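Local coordinates for PBP5 (PDB 3A3J), which removes the terminal D-alanine from cell-wall peptide precursors, acting as a serine-type D-alanyl-D-alanine carboxypeptidase, at residues A311-A314 against K315-I319; I157-H160 against I161-L165. One frame throughout, in Å; residues are numbered along the deposited sequence.

Contact 1 of 2, residues A311-A314 against K315-I319; sequences APLA and KGQVI
Gln-317 grips Ala-314 twice, once through its backbone and once through its side chain. The backbone N of Gln-317 donates to the carbonyl O of Ala-314 over 2.9 Å, the donor tilted from the carbonyl plane. In the other direction, the amide oxygen OE1 of Gln-317 accepts the N-H of Ala-314 at 2.9 Å; this bond is almost straight, 169° at the hydrogen, and the donor lies nearly along the C=O axis of the amide. Both polar backbone atoms of Ala-314 are thus satisfied by a single residue. The side chain can reach back this far because CG of Gln-317 is anti to the backbone N (chi1 -177°) and the chain stays extended beyond it. The side chains of Leu-313 and Gln-317 cross at about a right angle, with OE1 of Gln-317 3.6 Å from Leu-313 CA and 4.0 Å from Leu-313 CD1.

The backbone bond closes a type II beta turn running from Ala-314 to Gln-317, with Lys-315 and Gly-316 at its corners. Gly-316, at phi 89°, has the backbone angles for which a side chain would press on the preceding carbonyl oxygen. The Lys-315 side chain leaves the corner of the turn, while its backbone N is held by Asp-341 OD1.

Further out, the turn is tied to the end of the chain. Gly-316 and Gln-317 make backbone hydrogen bonds with Val-338 of strand 329-338. Leu-313 is buried against Val-270, Val-338 and Val-342, while the turn leads into strand 318-326 of the C-terminal domain.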
ATOM      1  N   ALA A 311     -28.202 -27.572   8.686  1.00 34.78           N
ATOM      2  CA  ALA A 311     -27.001 -28.428   8.881  1.00 37.50           C
ATOM      3  C   ALA A 311     -26.787 -29.316   7.660  1.00 39.41           C
ATOM      4  O   ALA A 311     -27.734 -29.510   6.876  1.00 40.12           O
ATOM      5  CB  ALA A 311     -27.116 -29.278  10.157  1.00 35.81           C
ATOM      6  N   PRO A 312     -25.532 -29.797   7.409  1.00 41.30           N
ATOM      7  CA  PRO A 312     -24.277 -29.548   8.126  1.00 41.43           C
ATOM      8  C   PRO A 312     -23.787 -28.120   7.877  1.00 40.34           C
ATOM      9  O   PRO A 312     -23.920 -27.589   6.775  1.00 40.84           O
ATOM     10  CB  PRO A 312     -23.298 -30.564   7.462  1.00 40.57           C
ATOM     11  CG  PRO A 312     -23.729 -30.600   6.044  1.00 41.88           C
ATOM     12  CD  PRO A 312     -25.272 -30.543   6.144  1.00 41.56           C
ATOM     13  N   LEU A 313     -23.230 -27.504   8.903  1.00 41.26           N
ATOM     14  CA  LEU A 313     -22.536 -26.203   8.765  1.00 41.03           C
ATOM     15  C   LEU A 313     -21.029 -26.257   9.177  1.00 41.08           C
ATOM     16  O   LEU A 313     -20.698 -26.685  10.288  1.00 40.48           O
ATOM     17  CB  LEU A 313     -23.245 -25.199   9.641  1.00 40.55           C
ATOM     18  CG  LEU A 313     -24.296 -24.260   9.052  1.00 41.02           C
ATOM     19  CD1 LEU A 313     -24.793 -24.702   7.769  1.00 37.79           C
ATOM     20  CD2 LEU A 313     -25.399 -24.020  10.032  1.00 41.90           C
ATOM     21  N   ALA A 314     -20.153 -25.745   8.314  1.00 41.29           N
ATOM     22  CA  ALA A 314     -18.683 -25.712   8.566  1.00 42.35           C
ATOM     23  C   ALA A 314     -18.214 -24.359   9.166  1.00 42.64           C
ATOM     24  O   ALA A 314     -18.622 -23.283   8.720  1.00 42.87           O
ATOM     25  CB  ALA A 314     -17.925 -25.988   7.248  1.00 40.60           C
ATOM     26  N   LYS A 315     -17.391 -24.414  10.207  1.00 43.95           N
ATOM     27  CA  LYS A 315     -16.794 -23.212  10.787  1.00 44.02           C
ATOM     28  C   LYS A 315     -16.087 -22.407   9.690  1.00 43.22           C
ATOM     29  O   LYS A 315     -15.433 -22.971   8.850  1.00 43.79           O
ATOM     30  CB  LYS A 315     -15.814 -23.585  11.906  1.00 44.87           C
ATOM     31  CG  LYS A 315     -15.228 -22.348  12.596  1.00 46.39           C
ATOM     32  CD  LYS A 315     -14.067 -22.632  13.462  1.00 47.26           C
ATOM     33  CE  LYS A 315     -14.543 -23.236  14.736  1.00 52.60           C
ATOM     34  NZ  LYS A 315     -13.577 -22.763  15.748  1.00 58.60           N
ATOM     35  N   GLY A 316     -16.308 -21.093   9.646  1.00 42.89           N
ATOM     36  CA  GLY A 316     -15.809 -20.233   8.560  1.00 40.97           C
ATOM     37  C   GLY A 316     -16.717 -20.087   7.362  1.00 41.66           C
ATOM     38  O   GLY A 316     -16.521 -19.234   6.501  1.00 40.09           O
ATOM     39  N   GLN A 317     -17.737 -20.925   7.284  1.00 41.93           N
ATOM     40  CA  GLN A 317     -18.603 -20.899   6.120  1.00 42.21           C
ATOM     41  C   GLN A 317     -19.318 -19.561   5.945  1.00 41.93           C
ATOM     42  O   GLN A 317     -19.845 -19.001   6.902  1.00 42.10           O
ATOM     43  CB  GLN A 317     -19.617 -22.046   6.231  1.00 42.25           C
ATOM     44  CG  GLN A 317     -20.545 -22.175   5.042  1.00 41.77           C
ATOM     45  CD  GLN A 317     -21.435 -23.426   5.183  1.00 42.82           C
ATOM     46  OE1 GLN A 317     -21.176 -24.326   6.007  1.00 40.53           O
ATOM     47  NE2 GLN A 317     -22.496 -23.457   4.405  1.00 40.89           N
ATOM     48  N   VAL A 318     -19.322 -19.047   4.720  1.00 41.74           N
ATOM     49  CA  VAL A 318     -20.051 -17.842   4.414  1.00 42.52           C
ATOM     50  C   VAL A 318     -21.511 -18.146   4.087  1.00 43.92           C
ATOM     51  O   VAL A 318     -21.808 -18.747   3.058  1.00 45.14           O
ATOM     52  CB  VAL A 318     -19.438 -17.078   3.192  1.00 42.12           C
ATOM     53  CG1 VAL A 318     -20.309 -15.927   2.816  1.00 37.75           C
ATOM     54  CG2 VAL A 318     -17.986 -16.611   3.490  1.00 41.04           C
ATOM     55  N   ILE A 319     -22.424 -17.672   4.920  1.00 44.28           N
ATOM     56  CA  ILE A 319     -23.821 -17.962   4.767  1.00 44.08           C
ATOM     57  C   ILE A 319     -24.591 -16.681   4.461  1.00 45.49           C
ATOM     58  O   ILE A 319     -25.821 -16.677   4.401  1.00 45.31           O
ATOM     59  CB  ILE A 319     -24.358 -18.644   6.044  1.00 43.57           C
ATOM     60  CG1 ILE A 319     -23.846 -17.945   7.313  1.00 43.28           C
ATOM     61  CG2 ILE A 319     -23.825 -20.055   6.131  1.00 42.39           C
ATOM     62  CD1 ILE A 319     -24.431 -16.557   7.578  1.00 42.57           C
TER

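Contact 2 of 2, residues I157-H160 against I161-L165; sequences IGAH and IIRDL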
ATOM      1  N   ILE A 157      -0.001  -1.061  -3.775  1.00 22.29           N
ATOM      2  CA  ILE A 157       1.406  -1.491  -3.414  1.00 22.48           C
ATOM      3  C   ILE A 157       1.813  -0.838  -2.136  1.00 21.26           C
ATOM      4  O   ILE A 157       2.377  -1.474  -1.231  1.00 21.85           O
ATOM      5  CB  ILE A 157       2.500  -1.151  -4.562  1.00 24.08           C
ATOM      6  CG1 ILE A 157       2.175  -1.954  -5.825  1.00 25.43           C
ATOM      7  CG2 ILE A 157       3.897  -1.391  -4.022  1.00 23.96           C
ATOM      8  CD1 ILE A 157       2.770  -1.474  -7.162  1.00 27.28           C
ATOM      9  N   GLY A 158       1.496   0.443  -1.991  1.00 23.12           N
ATOM     10  CA  GLY A 158       1.989   1.117  -0.718  1.00 22.64           C
ATOM     11  C   GLY A 158       1.200   0.517   0.447  1.00 23.62           C
ATOM     12  O   GLY A 158       1.728   0.317   1.538  1.00 24.01           O
ATOM     13  N   ALA A 159      -0.071   0.172   0.256  1.00 23.16           N
ATOM     14  CA  ALA A 159      -0.781  -0.441   1.472  1.00 23.72           C
ATOM     15  C   ALA A 159      -0.163  -1.742   1.927  1.00 22.77           C
ATOM     16  O   ALA A 159      -0.095  -2.083   3.145  1.00 23.33           O
ATOM     17  CB  ALA A 159      -2.285  -0.656   1.151  1.00 22.62           C
ATOM     18  N   HIS A 160       0.331  -2.512   0.940  1.00 24.72           N
ATOM     19  CA  HIS A 160       0.973  -3.822   1.250  1.00 22.51           C
ATOM     20  C   HIS A 160       2.268  -3.629   1.960  1.00 23.29           C
ATOM     21  O   HIS A 160       2.603  -4.376   2.861  1.00 23.03           O
ATOM     22  CB  HIS A 160       1.247  -4.608  -0.034  1.00 23.59           C
ATOM     23  CG  HIS A 160       0.101  -5.490  -0.439  1.00 21.50           C
ATOM     24  ND1 HIS A 160      -0.257  -6.607   0.286  1.00 23.95           N
ATOM     25  CD2 HIS A 160      -0.792  -5.393  -1.453  1.00 23.47           C
ATOM     26  CE1 HIS A 160      -1.290  -7.201  -0.305  1.00 21.63           C
ATOM     27  NE2 HIS A 160      -1.664  -6.463  -1.344  1.00 22.72           N
ATOM     28  N   ILE A 161       3.057  -2.631   1.540  1.00 23.54           N
ATOM     29  CA  ILE A 161       4.225  -2.315   2.371  1.00 23.54           C
ATOM     30  C   ILE A 161       3.849  -1.940   3.797  1.00 23.33           C
ATOM     31  O   ILE A 161       4.447  -2.414   4.781  1.00 24.51           O
ATOM     32  CB  ILE A 161       5.039  -1.065   1.750  1.00 24.05           C
ATOM     33  CG1 ILE A 161       5.620  -1.423   0.337  1.00 23.55           C
ATOM     34  CG2 ILE A 161       6.112  -0.614   2.725  1.00 21.07           C
ATOM     35  CD1 ILE A 161       5.806  -0.234  -0.598  1.00 26.07           C
ATOM     36  N   ILE A 162       2.918  -1.006   3.939  1.00 24.27           N
ATOM     37  CA  ILE A 162       2.543  -0.612   5.291  1.00 24.98           C
ATOM     38  C   ILE A 162       1.988  -1.808   6.065  1.00 25.65           C
ATOM     39  O   ILE A 162       2.326  -2.050   7.218  1.00 24.82           O
ATOM     40  CB  ILE A 162       1.480   0.537   5.243  1.00 26.29           C
ATOM     41  CG1 ILE A 162       2.158   1.786   4.594  1.00 27.90           C
ATOM     42  CG2 ILE A 162       0.899   0.790   6.683  1.00 24.78           C
ATOM     43  CD1 ILE A 162       1.185   2.813   4.018  1.00 32.53           C
ATOM     44  N   ARG A 163       1.117  -2.547   5.405  1.00 26.02           N
ATOM     45  CA  ARG A 163       0.453  -3.714   6.079  1.00 27.19           C
ATOM     46  C   ARG A 163       1.416  -4.932   6.285  1.00 26.21           C
ATOM     47  O   ARG A 163       1.556  -5.450   7.377  1.00 26.10           O
ATOM     48  CB  ARG A 163      -0.780  -4.153   5.240  1.00 25.12           C
ATOM     49  CG  ARG A 163      -1.556  -5.373   5.887  1.00 28.62           C
ATOM     50  CD  ARG A 163      -2.913  -5.518   5.168  1.00 32.97           C
ATOM     51  NE  ARG A 163      -3.792  -4.502   5.681  1.00 30.41           N
ATOM     52  CZ  ARG A 163      -4.308  -3.495   5.010  1.00 31.87           C
ATOM     53  NH1 ARG A 163      -4.107  -3.325   3.726  1.00 32.92           N
ATOM     54  NH2 ARG A 163      -5.068  -2.640   5.654  1.00 33.28           N
ATOM     55  N   ASP A 164       2.108  -5.368   5.237  1.00 27.50           N
ATOM     56  CA  ASP A 164       2.998  -6.627   5.340  1.00 27.59           C
ATOM     57  C   ASP A 164       4.373  -6.411   5.953  1.00 29.38           C
ATOM     58  O   ASP A 164       4.950  -7.351   6.481  1.00 30.57           O
ATOM     59  CB  ASP A 164       3.137  -7.270   3.964  1.00 27.21           C
ATOM     60  CG  ASP A 164       1.809  -7.442   3.315  1.00 25.80           C
ATOM     61  OD1 ASP A 164       0.881  -7.533   4.143  1.00 32.60           O
ATOM     62  OD2 ASP A 164       1.615  -7.475   2.064  1.00 27.58           O
ATOM     63  N   LEU A 165       4.868  -5.171   5.938  1.00 29.91           N
ATOM     64  CA  LEU A 165       6.264  -4.837   6.272  1.00 31.73           C
ATOM     65  C   LEU A 165       6.374  -3.626   7.223  1.00 33.25           C
ATOM     66  O   LEU A 165       7.062  -2.650   6.906  1.00 33.00           O
ATOM     67  CB  LEU A 165       7.021  -4.509   4.956  1.00 30.80           C
ATOM     68  CG  LEU A 165       7.072  -5.627   3.910  1.00 31.94           C
ATOM     69  CD1 LEU A 165       7.812  -5.135   2.694  1.00 30.78           C
ATOM     70  CD2 LEU A 165       7.698  -6.914   4.524  1.00 26.38           C
TER
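The last turns of helix 151-164, in the D-alanyl-D-alanine carboxypeptidase domain, bring His-160 and Asp-164 together one turn apart. Their side chains lie side by side and point the same way, joined by a hydrogen bond of 2.7 Å from His-160 ND1 to Asp-164 OD2. The oxygen sits at the edge of the imidazole, near its plane, and receives the N-H on its syn side, but 23° out of the carboxylate plane; the two flat groups are turned 53° against each other. Asp-164 CG is anti to its own carbonyl carbon (chi1 -50°), which swings the carboxylate back along the helix to meet the ring. OD2 also bonds to Tyr-44 OH, linking the pair to helix 38-51, and the His-160 ring stacks with Phe-129.

The main chain here carries the regular i to i+4 bonds, among them Ile-162 N to Gly-158 O at 3.0 Å and Asp-164 N to His-160 O at 2.6 Å.

Another flank is apolar: Ile-157 CG2 meets Ile-161 CD1 at 4.1 Å, and both side chains pack on Met-40. CG1 of Ile-162 comes to 3.4 Å from Gly-158 O. The guanidinium of Arg-163 is held elsewhere, by a bond to Tyr-17 O and a cation-pi contact with the Tyr-17 ring. Ile-161 lies about 7 Å, side chain to side chain, from the probable substrate-binding residue Lys-202. The arrangement is that of an alpha-helix end with a buried isoleucine flank and a partly exposed i to i+4 His-carboxylate hydrogen bond.

How the contacts relate
Contact 1 is a surface turn in the C-terminal domain; contact 2 is a largely buried stretch of helix near the centre of the chain, in the carboxypeptidase domain. They share no helix or strand: their centres lie 31 Å apart and their nearest atoms about 19 Å. Both rest on bonds between residues three or four apart. In contact 1 a side-chain amide oxygen accepts a backbone N-H beside the bond of a beta turn, whereas contact 2 pairs side chain with side chain in addition to regular helical bonds and adds aliphatic packing. Ile-161 of contact 2 lies near, without touching, the probable active-site residues; 311-319 is remote from them.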